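Local coordinates for protein probable alginate O-acetylase AlgJ (Pseudomonas putida, PDB 4O8V) that probably uses an SGNH hydrolase-like domain to help add acetyl groups to mannuronate residues of alginate, within an inner-membrane complex, at residues A[15-20]-A[180-185]; A[59-64]-A[271-276]; A[115-120]-A[160-165]; A[121-126]-A[217-222]. All blocks are in the same frame, centred on the assembly; numbering follows the deposited sequence.

Interaction 1 of 4, residues A[15-20]-A[180-185]; sequences RDQWLF and LPAPDN
Gln17 and Leu19, at the turn and the strand start of the N-terminal β-hairpin (strands 11-13 and 19-21), meet Pro181 and Ala182 of the loop that leads into strand 184-193, at the surface of the SGNH hydrolase-like domain. The two segments come nearest at Gln17 and Pro181, whose CA atoms lie 5.3 Å apart. One hydrogen bond joins the segments: Ala182 N donates to Gln17 OE1 over 3.0 Å, and the N-H...O angle of 170° makes it nearly straight. The donor stands above the amide plane, 48° out of it, so the carboxamide is met partly from over its face. The first torsion of Gln17 sets CG beside the backbone N, anti to the carbonyl carbon (chi1 -59°). Beyond CG the chain is extended and carries the amide to Pro181 and Ala182, with Gln17 OE1 3.6 Å from Pro181 CA. Two conformers of Gln17 are deposited, and this hydrogen bond belongs to the one described. Closer to the main chain, Gln17 CB packs on Pro181 CB at 3.8 Å. Arg118 also bridges the two segments, its NH1 hydrogen-bonded to both Gln17 O and Ala182 O. The buried member of the contact is Leu19, which also rests on Val11 and Leu13 of the hairpin. It crosses the proline ring at about a right angle, and the touch is made by a single methyl, Leu19 CD1, 3.8 Å from Pro181 CG.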
loop_
_atom_site.group_PDB
_atom_site.type_symbol
_atom_site.label_atom_id
_atom_site.label_comp_id
_atom_site.label_asym_id
_atom_site.label_seq_id
_atom_site.Cartn_x
_atom_site.Cartn_y
_atom_site.Cartn_z
ATOM N N ARG A 15 19.034 -10.008 9.649
ATOM C CA ARG A 15 20.264 -9.583 10.340
ATOM C C ARG A 15 20.034 -8.301 11.108
ATOM O O ARG A 15 19.078 -7.587 10.823
ATOM C CB ARG A 15 21.415 -9.355 9.353
ATOM C CG ARG A 15 21.841 -10.564 8.555
ATOM C CD ARG A 15 23.164 -10.280 7.827
ATOM N NE ARG A 15 23.075 -9.039 7.064
ATOM C CZ ARG A 15 23.916 -8.017 7.186
ATOM N NH1 ARG A 15 24.936 -8.091 8.027
ATOM N NH2 ARG A 15 23.733 -6.920 6.461
ATOM N N ASP A 16 20.920 -7.999 12.066
ATOM C CA ASP A 16 20.905 -6.705 12.762
ATOM C C ASP A 16 19.537 -6.397 13.397
ATOM O O ASP A 16 19.085 -5.235 13.403
ATOM C CB ASP A 16 21.304 -5.555 11.801
ATOM C CG ASP A 16 22.807 -5.513 11.511
ATOM O OD1 ASP A 16 23.543 -6.434 11.950
ATOM O OD2 ASP A 16 23.256 -4.553 10.836
ATOM N N GLN A 17 18.894 -7.430 13.942
ATOM C CA GLN A 17 17.592 -7.297 14.608
ATOM C C GLN A 17 16.494 -6.721 13.674
ATOM O O GLN A 17 15.579 -6.028 14.121
ATOM C CB GLN A 17 17.713 -6.440 15.895
ATOM C CG GLN A 17 18.707 -7.021 16.943
ATOM C CD GLN A 17 18.372 -6.678 18.405
ATOM O OE1 GLN A 17 18.117 -5.523 18.764
ATOM N NE2 GLN A 17 18.404 -7.700 19.264
ATOM N N TRP A 18 16.578 -7.042 12.382
ATOM C CA TRP A 18 15.478 -6.755 11.441
ATOM C C TRP A 18 14.473 -7.924 11.466
ATOM O O TRP A 18 14.876 -9.077 11.628
ATOM C CB TRP A 18 16.025 -6.565 10.018
ATOM C CG TRP A 18 16.529 -5.170 9.746
ATOM C CD1 TRP A 18 17.668 -4.574 10.240
ATOM C CD2 TRP A 18 15.893 -4.201 8.927
ATOM N NE1 TRP A 18 17.750 -3.269 9.785
ATOM C CE2 TRP A 18 16.682 -3.033 8.959
ATOM C CE3 TRP A 18 14.723 -4.209 8.152
ATOM C CZ2 TRP A 18 16.324 -1.868 8.260
ATOM C CZ3 TRP A 18 14.380 -3.057 7.454
ATOM C CH2 TRP A 18 15.176 -1.909 7.514
ATOM N N LEU A 19 13.191 -7.622 11.281
ATOM C CA LEU A 19 12.127 -8.628 11.213
ATOM C C LEU A 19 11.393 -8.475 9.898
ATOM O O LEU A 19 11.225 -7.368 9.441
ATOM C CB LEU A 19 11.133 -8.444 12.350
ATOM C CG LEU A 19 11.720 -8.458 13.752
ATOM C CD1 LEU A 19 10.594 -8.163 14.762
ATOM C CD2 LEU A 19 12.344 -9.811 14.015
ATOM N N PHE A 20 10.915 -9.569 9.323
ATOM C CA PHE A 20 10.105 -9.482 8.104
ATOM C C PHE A 20 8.811 -10.267 8.285
ATOM O O PHE A 20 8.750 -11.192 9.103
ATOM C CB PHE A 20 10.869 -10.022 6.895
ATOM C CG PHE A 20 12.130 -9.256 6.555
ATOM C CD1 PHE A 20 12.094 -8.183 5.687
ATOM C CD2 PHE A 20 13.357 -9.637 7.081
ATOM C CE1 PHE A 20 13.276 -7.482 5.355
ATOM C CE2 PHE A 20 14.539 -8.936 6.761
ATOM C CZ PHE A 20 14.490 -7.861 5.895
ATOM N N LEU A 180 13.781 -9.787 22.550
ATOM C CA LEU A 180 13.106 -8.935 21.559
ATOM C C LEU A 180 14.082 -7.949 20.941
ATOM O O LEU A 180 14.971 -7.462 21.631
ATOM C CB LEU A 180 11.945 -8.162 22.196
ATOM C CG LEU A 180 10.805 -9.010 22.767
ATOM C CD1 LEU A 180 9.902 -8.165 23.662
ATOM C CD2 LEU A 180 10.011 -9.629 21.623
ATOM N N PRO A 181 13.919 -7.647 19.643
ATOM C CA PRO A 181 14.745 -6.609 19.014
ATOM C C PRO A 181 14.492 -5.236 19.628
ATOM O O PRO A 181 13.424 -4.999 20.195
ATOM C CB PRO A 181 14.299 -6.639 17.548
ATOM C CG PRO A 181 12.909 -7.170 17.602
ATOM C CD PRO A 181 12.922 -8.189 18.703
ATOM N N ALA A 182 15.492 -4.362 19.568
ATOM C CA ALA A 182 15.305 -2.974 19.982
ATOM C C ALA A 182 14.113 -2.362 19.235
ATOM O O ALA A 182 13.937 -2.609 18.042
ATOM C CB ALA A 182 16.577 -2.149 19.721
ATOM N N PRO A 183 13.289 -1.577 19.933
ATOM C CA PRO A 183 12.225 -0.853 19.231
ATOM C C PRO A 183 12.783 0.053 18.143
ATOM O O PRO A 183 13.907 0.557 18.280
ATOM C CB PRO A 183 11.572 -0.020 20.336
ATOM C CG PRO A 183 11.959 -0.684 21.604
ATOM C CD PRO A 183 13.293 -1.301 21.380
ATOM N N ASP A 184 12.007 0.264 17.079
ATOM C CA ASP A 184 12.293 1.333 16.128
ATOM C C ASP A 184 12.161 2.688 16.804
ATOM O O ASP A 184 11.639 2.788 17.911
ATOM C CB ASP A 184 11.321 1.293 14.929
ATOM C CG ASP A 184 11.721 0.279 13.876
ATOM O OD1 ASP A 184 12.544 0.615 12.989
ATOM O OD2 ASP A 184 11.181 -0.844 13.908
ATOM N N ASN A 185 12.622 3.729 16.115
ATOM C CA ASN A 185 12.275 5.095 16.476
ATOM C C ASN A 185 11.304 5.610 15.435
ATOM O O ASN A 185 11.418 5.254 14.260
ATOM C CB ASN A 185 13.514 5.984 16.554
ATOM C CG ASN A 185 14.256 5.831 17.868
ATOM O OD1 ASN A 185 13.660 5.520 18.903
ATOM N ND2 ASN A 185 15.562 6.067 17.840
#

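Interaction 2 of 4, residues A[59-64]-A[271-276]; sequences AIVPAK and VWEFPE
Val61 and Glu273 point to the same face of the sheet and cross obliquely, methyl Val61 CG2 lying 3.8 Å from Glu273 CG. The glutamate leaves its strand with CG anti to the backbone N (chi1 165°), which brings this methylene against the valine; its carboxylate is held elsewhere, by Thr217 OG1 and Ser220 OG. Ala59 and Pro275 share that face, and Val61 CB meets Pro275 CB at 4.2 Å. Ile60 and Phe274 point to the other face, where Phe274 meets Phe88 edge-to-face and Ile60 also touches helix 84-94. Both strands belong to the parallel sheet of the SGNH-type α/β fold: 55-61 is an outermost strand, 269-275 its inner neighbour, and the short segments run 25° apart in direction. Ala59 is held on both sides of its peptide unit, its N donating to Trp272 O and its O accepting from Phe274 N. Val61 N donates to Phe274 O over 3.2 Å. Glu276 extends the pairing: its N donates to Val61 O over 2.9 Å, while its side chain, extended beyond CG, comes beside Ala63, at the N-cap of helix 64-67. There Glu276 OE2 accepts from Ala63 N at 2.8 Å, the donor 43° out of the carboxylate plane, with Ala63 CB 3.6 Å from the same oxygen. Glu276 OE1 forms a salt bridge with Arg66.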
loop_
_atom_site.group_PDB
_atom_site.type_symbol
_atom_site.label_atom_id
_atom_site.label_comp_id
_atom_site.label_asym_id
_atom_site.label_seq_id
_atom_site.Cartn_x
_atom_site.Cartn_y
_atom_site.Cartn_z
ATOM N N ALA A 59 -1.162 1.848 -6.609
ATOM C CA ALA A 59 0.116 2.092 -5.930
ATOM C C ALA A 59 0.640 0.767 -5.380
ATOM O O ALA A 59 0.283 0.344 -4.270
ATOM C CB ALA A 59 -0.041 3.111 -4.833
ATOM N N ILE A 60 1.453 0.089 -6.189
ATOM C CA ILE A 60 1.970 -1.233 -5.800
ATOM C C ILE A 60 3.148 -1.023 -4.841
ATOM O O ILE A 60 4.185 -0.521 -5.250
ATOM C CB ILE A 60 2.429 -2.062 -7.035
ATOM C CG1 ILE A 60 1.269 -2.290 -8.014
ATOM C CG2 ILE A 60 3.018 -3.432 -6.589
ATOM C CD1 ILE A 60 1.756 -2.818 -9.373
ATOM N N VAL A 61 2.981 -1.378 -3.567
ATOM C CA VAL A 61 4.069 -1.185 -2.593
ATOM C C VAL A 61 5.026 -2.369 -2.636
ATOM O O VAL A 61 4.620 -3.507 -2.476
ATOM C CB VAL A 61 3.537 -1.029 -1.161
ATOM C CG1 VAL A 61 4.681 -0.588 -0.203
ATOM C CG2 VAL A 61 2.403 -0.002 -1.140
ATOM N N PRO A 62 6.312 -2.103 -2.867
ATOM C CA PRO A 62 7.241 -3.233 -2.900
ATOM C C PRO A 62 7.386 -3.876 -1.523
ATOM O O PRO A 62 7.184 -3.199 -0.507
ATOM C CB PRO A 62 8.554 -2.594 -3.351
ATOM C CG PRO A 62 8.454 -1.169 -2.929
ATOM C CD PRO A 62 6.977 -0.818 -3.117
ATOM N N ALA A 63 7.725 -5.163 -1.500
ATOM C CA ALA A 63 7.926 -5.893 -0.251
ATOM C C ALA A 63 9.117 -5.316 0.506
ATOM O O ALA A 63 10.109 -4.914 -0.106
ATOM C CB ALA A 63 8.144 -7.358 -0.531
ATOM N N LYS A 64 9.028 -5.294 1.832
ATOM C CA LYS A 64 10.161 -4.831 2.621
ATOM C C LYS A 64 11.359 -5.735 2.350
ATOM O O LYS A 64 12.506 -5.266 2.269
ATOM C CB LYS A 64 9.833 -4.812 4.114
ATOM C CG LYS A 64 10.960 -4.205 4.955
ATOM C CD LYS A 64 10.535 -3.942 6.379
ATOM C CE LYS A 64 11.055 -4.991 7.309
ATOM N NZ LYS A 64 10.765 -4.648 8.732
ATOM N N VAL A 271 -6.570 6.740 -5.552
ATOM C CA VAL A 271 -5.269 6.128 -5.326
ATOM C C VAL A 271 -5.520 4.832 -4.568
ATOM O O VAL A 271 -6.125 4.837 -3.487
ATOM C CB VAL A 271 -4.325 7.048 -4.523
ATOM C CG1 VAL A 271 -3.026 6.299 -4.138
ATOM C CG2 VAL A 271 -4.006 8.293 -5.288
ATOM N N TRP A 272 -5.076 3.715 -5.140
ATOM C CA TRP A 272 -5.313 2.397 -4.550
ATOM C C TRP A 272 -3.978 1.773 -4.142
ATOM O O TRP A 272 -3.212 1.320 -4.995
ATOM C CB TRP A 272 -6.019 1.485 -5.546
ATOM C CG TRP A 272 -6.465 0.179 -4.973
ATOM C CD1 TRP A 272 -6.405 -0.223 -3.659
ATOM C CD2 TRP A 272 -7.069 -0.910 -5.697
ATOM N NE1 TRP A 272 -6.933 -1.484 -3.527
ATOM C CE2 TRP A 272 -7.338 -1.934 -4.761
ATOM C CE3 TRP A 272 -7.395 -1.115 -7.037
ATOM C CZ2 TRP A 272 -7.935 -3.156 -5.127
ATOM C CZ3 TRP A 272 -7.985 -2.325 -7.407
ATOM C CH2 TRP A 272 -8.246 -3.330 -6.449
ATOM N N GLU A 273 -3.722 1.764 -2.841
ATOM C CA GLU A 273 -2.481 1.221 -2.291
ATOM C C GLU A 273 -2.629 -0.293 -2.074
ATOM O O GLU A 273 -3.550 -0.768 -1.395
ATOM C CB GLU A 273 -2.119 1.967 -1.005
ATOM C CG GLU A 273 -1.070 1.270 -0.159
ATOM C CD GLU A 273 -1.680 0.489 1.000
ATOM O OE1 GLU A 273 -2.525 1.056 1.743
ATOM O OE2 GLU A 273 -1.295 -0.687 1.191
ATOM N N PHE A 274 -1.729 -1.047 -2.702
ATOM C CA PHE A 274 -1.850 -2.496 -2.858
ATOM C C PHE A 274 -0.446 -3.102 -2.728
ATOM O O PHE A 274 0.304 -3.155 -3.702
ATOM C CB PHE A 274 -2.484 -2.828 -4.232
ATOM C CG PHE A 274 -3.052 -4.228 -4.345
ATOM C CD1 PHE A 274 -2.288 -5.345 -4.022
ATOM C CD2 PHE A 274 -4.376 -4.428 -4.780
ATOM C CE1 PHE A 274 -2.822 -6.639 -4.150
ATOM C CE2 PHE A 274 -4.922 -5.715 -4.889
ATOM C CZ PHE A 274 -4.145 -6.823 -4.565
ATOM N N PRO A 275 -0.069 -3.534 -1.520
ATOM C CA PRO A 275 1.278 -4.084 -1.346
ATOM C C PRO A 275 1.466 -5.391 -2.147
ATOM O O PRO A 275 0.526 -6.183 -2.250
ATOM C CB PRO A 275 1.364 -4.345 0.173
ATOM C CG PRO A 275 0.317 -3.401 0.776
ATOM C CD PRO A 275 -0.814 -3.461 -0.253
ATOM N N GLU A 276 2.653 -5.614 -2.704
ATOM C CA GLU A 276 2.828 -6.717 -3.650
ATOM C C GLU A 276 2.499 -8.104 -3.077
ATOM O O GLU A 276 1.954 -8.944 -3.786
ATOM C CB GLU A 276 4.253 -6.711 -4.223
ATOM C CG GLU A 276 5.352 -7.047 -3.222
ATOM C CD GLU A 276 6.677 -7.430 -3.876
ATOM O OE1 GLU A 276 6.846 -8.606 -4.274
ATOM O OE2 GLU A 276 7.570 -6.568 -3.964
#

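Interaction 3 of 4, residues A[115-120]-A[160-165]; sequences VFLRTD and APYKGD
Asp120 and Gly164 bring the two backbones to a CA-CA distance of 4.2 Å, with Gly164 CA in a CA-H...O contact to Thr119 O, an approach that leaves no room for a side chain at Gly164. Beside it Asp165 N donates to Asp120 OD2 over 2.8 Å, arriving 41° above the carboxylate plane. The Asp120 side chain starts toward this spot with CG anti to its own backbone N (chi1 -173°). Asp165 crosses it at about a right angle, yet the two carboxylate planes are only 8° apart and stacked, with Asp165 OD1 3.1 Å from Asp120 OD2. Both of these oxygens are acceptors of like charge, so no hydrogen bond joins them. Other donors approach the pair: Asp120 OD1 takes His122 ND1 and Asp165 OD1 takes Thr121 N. Tyr162 presents its ring edge, CE2 lying 3.5 Å from Asp120 OD2, and a water near the ring plane donates to that oxygen and hydrogen-bonds to Tyr162 OH. Leu117 CD1 approaches the same CE2 at 4.2 Å. A second water links the segments on the Thr119 side, donating to Thr119 OG1 and accepting from Gly164 N at 3.0 Å; that hydroxyl is also bonded to Asp184 OD2. Asp120 is, by similarity, an active-site residue, and its bond to His122 fits the acid of a Ser-His-Asp triad in an SGNH-type fold. Asp165 N and the water shared with Tyr162 OH hold Asp120 OD2 while OD1 meets His122 ND1, an arrangement consistent with a fixed orientation of the acid.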
loop_
_atom_site.group_PDB
_atom_site.type_symbol
_atom_site.label_atom_id
_atom_site.label_comp_id
_atom_site.label_asym_id
_atom_site.label_seq_id
_atom_site.Cartn_x
_atom_site.Cartn_y
_atom_site.Cartn_z
ATOM N N VAL A 115 13.564 3.653 4.810
ATOM C CA VAL A 115 12.311 3.861 4.087
ATOM C C VAL A 115 11.265 2.826 4.536
ATOM O O VAL A 115 10.081 2.997 4.278
ATOM C CB VAL A 115 12.532 3.835 2.543
ATOM C CG1 VAL A 115 13.538 4.949 2.108
ATOM C CG2 VAL A 115 12.981 2.482 2.040
ATOM N N PHE A 116 11.706 1.776 5.236
ATOM C CA PHE A 116 10.824 0.903 6.032
ATOM C C PHE A 116 11.353 0.827 7.461
ATOM O O PHE A 116 12.562 1.018 7.692
ATOM C CB PHE A 116 10.756 -0.540 5.489
ATOM C CG PHE A 116 9.917 -0.704 4.248
ATOM C CD1 PHE A 116 10.443 -0.389 3.002
ATOM C CD2 PHE A 116 8.635 -1.239 4.328
ATOM C CE1 PHE A 116 9.701 -0.551 1.862
ATOM C CE2 PHE A 116 7.879 -1.411 3.189
ATOM C CZ PHE A 116 8.407 -1.065 1.953
ATOM N N LEU A 117 10.468 0.527 8.406
ATOM C CA LEU A 117 10.864 0.295 9.801
ATOM C C LEU A 117 11.623 -1.026 9.919
ATOM O O LEU A 117 11.360 -1.953 9.164
ATOM C CB LEU A 117 9.629 0.268 10.712
ATOM C CG LEU A 117 8.865 1.590 10.864
ATOM C CD1 LEU A 117 7.460 1.312 11.323
ATOM C CD2 LEU A 117 9.536 2.462 11.857
ATOM N N ARG A 118 12.554 -1.110 10.862
ATOM C CA ARG A 118 13.314 -2.356 11.085
ATOM C C ARG A 118 12.459 -3.530 11.634
ATOM O O ARG A 118 12.635 -4.680 11.210
ATOM C CB ARG A 118 14.503 -2.063 12.024
ATOM C CG ARG A 118 15.347 -3.289 12.422
ATOM C CD ARG A 118 16.618 -2.872 13.194
ATOM N NE ARG A 118 16.342 -1.848 14.191
ATOM C CZ ARG A 118 15.797 -2.081 15.379
ATOM N NH1 ARG A 118 15.485 -3.317 15.741
ATOM N NH2 ARG A 118 15.574 -1.070 16.212
ATOM N N THR A 119 11.528 -3.247 12.548
ATOM C CA THR A 119 10.787 -4.303 13.232
ATOM C C THR A 119 9.300 -4.350 12.889
ATOM O O THR A 119 8.517 -5.013 13.563
ATOM C CB THR A 119 10.915 -4.166 14.745
ATOM O OG1 THR A 119 10.192 -3.010 15.187
ATOM C CG2 THR A 119 12.399 -4.035 15.146
ATOM N N ASP A 120 8.921 -3.648 11.831
ATOM C CA ASP A 120 7.505 -3.472 11.488
ATOM C C ASP A 120 7.340 -3.707 9.984
ATOM O O ASP A 120 8.302 -3.555 9.233
ATOM C CB ASP A 120 7.069 -2.062 11.909
ATOM C CG ASP A 120 5.556 -1.808 11.769
ATOM O OD1 ASP A 120 5.097 -1.528 10.639
ATOM O OD2 ASP A 120 4.849 -1.850 12.813
ATOM N N ALA A 160 10.023 9.211 19.088
ATOM C CA ALA A 160 9.898 8.349 20.267
ATOM C C ALA A 160 9.984 6.894 19.843
ATOM O O ALA A 160 9.742 6.576 18.666
ATOM C CB ALA A 160 8.575 8.617 21.007
ATOM N N PRO A 161 10.311 5.994 20.789
ATOM C CA PRO A 161 10.336 4.575 20.417
ATOM C C PRO A 161 8.988 4.058 19.922
ATOM O O PRO A 161 7.929 4.572 20.293
ATOM C CB PRO A 161 10.717 3.863 21.728
ATOM C CG PRO A 161 11.379 4.893 22.570
ATOM C CD PRO A 161 10.724 6.211 22.193
ATOM N N TYR A 162 9.044 3.038 19.077
ATOM C CA TYR A 162 7.837 2.432 18.527
ATOM C C TYR A 162 8.029 0.907 18.459
ATOM O O TYR A 162 8.999 0.439 17.862
ATOM C CB TYR A 162 7.541 3.021 17.142
ATOM C CG TYR A 162 6.317 2.406 16.497
ATOM C CD1 TYR A 162 5.045 2.749 16.922
ATOM C CD2 TYR A 162 6.445 1.443 15.499
ATOM C CE1 TYR A 162 3.915 2.157 16.364
ATOM C CE2 TYR A 162 5.318 0.847 14.933
ATOM C CZ TYR A 162 4.071 1.214 15.361
ATOM O OH TYR A 162 2.954 0.633 14.788
ATOM N N LYS A 163 7.130 0.146 19.087
ATOM C CA LYS A 163 7.178 -1.319 19.032
ATOM C C LYS A 163 6.505 -1.795 17.753
ATOM O O LYS A 163 5.317 -1.560 17.574
ATOM C CB LYS A 163 6.481 -1.954 20.247
ATOM C CG LYS A 163 6.714 -3.472 20.334
ATOM C CD LYS A 163 6.167 -4.080 21.618
ATOM C CE LYS A 163 5.013 -5.028 21.335
ATOM N NZ LYS A 163 4.478 -5.629 22.590
ATOM N N GLY A 164 7.265 -2.455 16.876
ATOM C CA GLY A 164 6.778 -2.841 15.555
ATOM C C GLY A 164 5.764 -3.977 15.568
ATOM O O GLY A 164 5.736 -4.817 16.488
ATOM N N ASP A 165 4.926 -4.022 14.529
ATOM C CA ASP A 165 3.820 -4.965 14.518
ATOM C C ASP A 165 4.332 -6.410 14.457
ATOM O O ASP A 165 3.701 -7.307 14.981
ATOM C CB ASP A 165 2.826 -4.650 13.361
ATOM C CG ASP A 165 3.451 -4.662 11.954
ATOM O OD1 ASP A 165 4.687 -4.754 11.763
ATOM O OD2 ASP A 165 2.661 -4.529 10.980
HETATM O O HOH W 1 9.909 -3.253 18.085
HETATM O O HOH W 2 2.435 -0.942 12.910
#

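Interaction 4 of 4, residues A[121-126]-A[217-222]; sequences THWTPM and TSYSAN
His122 and Ser218 are joined by a short hydrogen bond, His122 NE2 to Ser218 OG at 2.6 Å, with the oxygen near the imidazole plane; either atom could be the donor. Ser218 OG lies between its backbone N and carbonyl carbon (chi1 55°). A second bond runs from Trp123 NE1 to Tyr219 O, 3.1 Å long, the acceptor lying near the indole plane. Tyr219 OH and Thr121 O are 2.8 Å apart, a weak contact whose proton is not settled. By similarity Ser218 is the nucleophile and His122 the proton acceptor, and with Asp120 on His122 ND1 the arrangement is consistent with a Ser-His-Asp charge relay in an SGNH-type fold, Ser218 opening the short helix 218-221. Thr217 caps that helix, its OG1 accepting from Tyr219 N. Aromatic contacts centre on Tyr219. The His122 edge meets one tyrosine face, CD2 standing 3.6 Å above the ring plane over its centre, with the planes at 69°. Tyr219 in turn sets its own edge against the face of Trp123, planes at 88°, and Tyr219 CD2 comes within 3.6 Å of Trp123 CE2. Trp225 stacks on the His122 ring.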
loop_
_atom_site.group_PDB
_atom_site.type_symbol
_atom_site.label_atom_id
_atom_site.label_comp_id
_atom_site.label_asym_id
_atom_site.label_seq_id
_atom_site.Cartn_x
_atom_site.Cartn_y
_atom_site.Cartn_z
ATOM N N THR A 121 6.152 -4.093 9.536
ATOM C CA THR A 121 5.930 -4.325 8.111
ATOM C C THR A 121 5.925 -3.035 7.293
ATOM O O THR A 121 6.118 -3.069 6.077
ATOM C CB THR A 121 4.578 -5.040 7.842
ATOM O OG1 THR A 121 3.515 -4.200 8.296
ATOM C CG2 THR A 121 4.534 -6.382 8.554
ATOM N N HIS A 122 5.686 -1.898 7.939
ATOM C CA HIS A 122 5.301 -0.703 7.183
ATOM C C HIS A 122 6.443 0.213 6.762
ATOM O O HIS A 122 7.520 0.217 7.352
ATOM C CB HIS A 122 4.292 0.116 7.990
ATOM C CG HIS A 122 2.997 -0.607 8.208
ATOM N ND1 HIS A 122 2.670 -1.215 9.401
ATOM C CD2 HIS A 122 1.965 -0.846 7.362
ATOM C CE1 HIS A 122 1.477 -1.781 9.286
ATOM N NE2 HIS A 122 1.034 -1.583 8.054
ATOM N N TRP A 123 6.188 1.021 5.739
ATOM C CA TRP A 123 7.094 2.113 5.447
ATOM C C TRP A 123 7.166 3.093 6.618
ATOM O O TRP A 123 6.225 3.233 7.405
ATOM C CB TRP A 123 6.679 2.850 4.164
ATOM C CG TRP A 123 5.199 3.159 4.017
ATOM C CD1 TRP A 123 4.270 3.372 5.011
ATOM C CD2 TRP A 123 4.506 3.341 2.770
ATOM N NE1 TRP A 123 3.032 3.664 4.442
ATOM C CE2 TRP A 123 3.155 3.646 3.074
ATOM C CE3 TRP A 123 4.897 3.254 1.426
ATOM C CZ2 TRP A 123 2.186 3.868 2.072
ATOM C CZ3 TRP A 123 3.931 3.484 0.433
ATOM C CH2 TRP A 123 2.589 3.773 0.772
ATOM N N THR A 124 8.316 3.744 6.736
ATOM C CA THR A 124 8.484 4.900 7.601
ATOM C C THR A 124 7.766 6.109 7.023
ATOM O O THR A 124 7.412 6.118 5.841
ATOM C CB THR A 124 9.980 5.282 7.761
ATOM O OG1 THR A 124 10.486 5.733 6.495
ATOM C CG2 THR A 124 10.816 4.085 8.301
ATOM N N PRO A 125 7.561 7.139 7.847
ATOM C CA PRO A 125 6.950 8.348 7.295
ATOM C C PRO A 125 7.736 8.926 6.114
ATOM O O PRO A 125 7.127 9.398 5.152
ATOM C CB PRO A 125 6.956 9.302 8.476
ATOM C CG PRO A 125 6.906 8.402 9.666
ATOM C CD PRO A 125 7.696 7.211 9.315
HETATM N N MSE A 126 9.067 8.897 6.181
HETATM C CA MSE A 126 9.844 9.342 5.038
HETATM C C MSE A 126 9.616 8.442 3.821
HETATM O O MSE A 126 9.531 8.937 2.687
HETATM C CB MSE A 126 11.337 9.407 5.387
HETATM C CG MSE A 126 12.179 10.027 4.299
HETATM SE SE MSE A 126 12.993 8.695 3.096
HETATM C CE MSE A 126 14.438 8.052 4.256
ATOM N N THR A 217 -4.641 -0.373 2.675
ATOM C CA THR A 217 -4.453 -1.191 3.859
ATOM C C THR A 217 -3.983 -0.330 5.018
ATOM O O THR A 217 -4.181 0.895 5.032
ATOM C CB THR A 217 -3.397 -2.316 3.624
ATOM O OG1 THR A 217 -2.109 -1.708 3.458
ATOM C CG2 THR A 217 -3.732 -3.129 2.373
ATOM N N SER A 218 -3.405 -0.986 6.021
ATOM C CA SER A 218 -2.792 -0.269 7.138
ATOM C C SER A 218 -1.662 0.655 6.683
ATOM O O SER A 218 -1.334 1.613 7.398
ATOM C CB SER A 218 -2.279 -1.273 8.185
ATOM O OG SER A 218 -1.402 -2.221 7.608
ATOM N N TYR A 219 -1.067 0.406 5.509
ATOM C CA TYR A 219 -0.064 1.360 4.975
ATOM C C TYR A 219 -0.696 2.744 4.821
ATOM O O TYR A 219 -0.033 3.782 5.007
ATOM C CB TYR A 219 0.522 0.911 3.621
ATOM C CG TYR A 219 1.549 -0.193 3.709
ATOM C CD1 TYR A 219 1.145 -1.525 3.740
ATOM C CD2 TYR A 219 2.928 0.090 3.775
ATOM C CE1 TYR A 219 2.072 -2.561 3.825
ATOM C CE2 TYR A 219 3.880 -0.958 3.854
ATOM C CZ TYR A 219 3.439 -2.271 3.877
ATOM O OH TYR A 219 4.340 -3.309 3.975
ATOM N N SER A 220 -1.997 2.755 4.526
ATOM C CA SER A 220 -2.731 4.002 4.272
ATOM C C SER A 220 -3.631 4.407 5.421
ATOM O O SER A 220 -3.926 5.584 5.580
ATOM C CB SER A 220 -3.607 3.868 3.010
ATOM O OG SER A 220 -2.817 3.714 1.849
ATOM N N ALA A 221 -4.119 3.431 6.189
ATOM C CA ALA A 221 -5.066 3.740 7.254
ATOM C C ALA A 221 -4.399 4.248 8.514
ATOM O O ALA A 221 -5.013 4.958 9.292
ATOM C CB ALA A 221 -5.925 2.498 7.598
ATOM N N ASN A 222 -3.159 3.850 8.740
ATOM C CA ASN A 222 -2.482 4.166 9.995
ATOM C C ASN A 222 -1.853 5.576 9.940
ATOM O O ASN A 222 -0.951 5.817 9.142
ATOM C CB ASN A 222 -1.404 3.085 10.285
ATOM C CG ASN A 222 -0.836 3.188 11.676
ATOM O OD1 ASN A 222 -0.757 4.281 12.236
ATOM N ND2 ASN A 222 -0.436 2.038 12.255
#

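Along the chain the first segments come in the order 15-20, 59-64, 115-120 and 121-126, and their partners follow as 160-165, 180-185, 217-222 and 271-276. Interaction 2 lies in the parallel sheet, its centre about 10 Å from that of interaction 4; Glu273 there holds Thr217 and Ser220. Interactions 3 and 4, also about 10 Å apart between centres, together contain the putative triad. Interaction 1, about 8 Å from interaction 3 between centres, shares with it the antiparallel pair 152-162 and 184-193. Lys64 NZ reaches Leu19, Leu117 and Asp120 carbonyls, connecting interactions 1, 2 and 3. Segments distant in sequence thus gather around the probable active site.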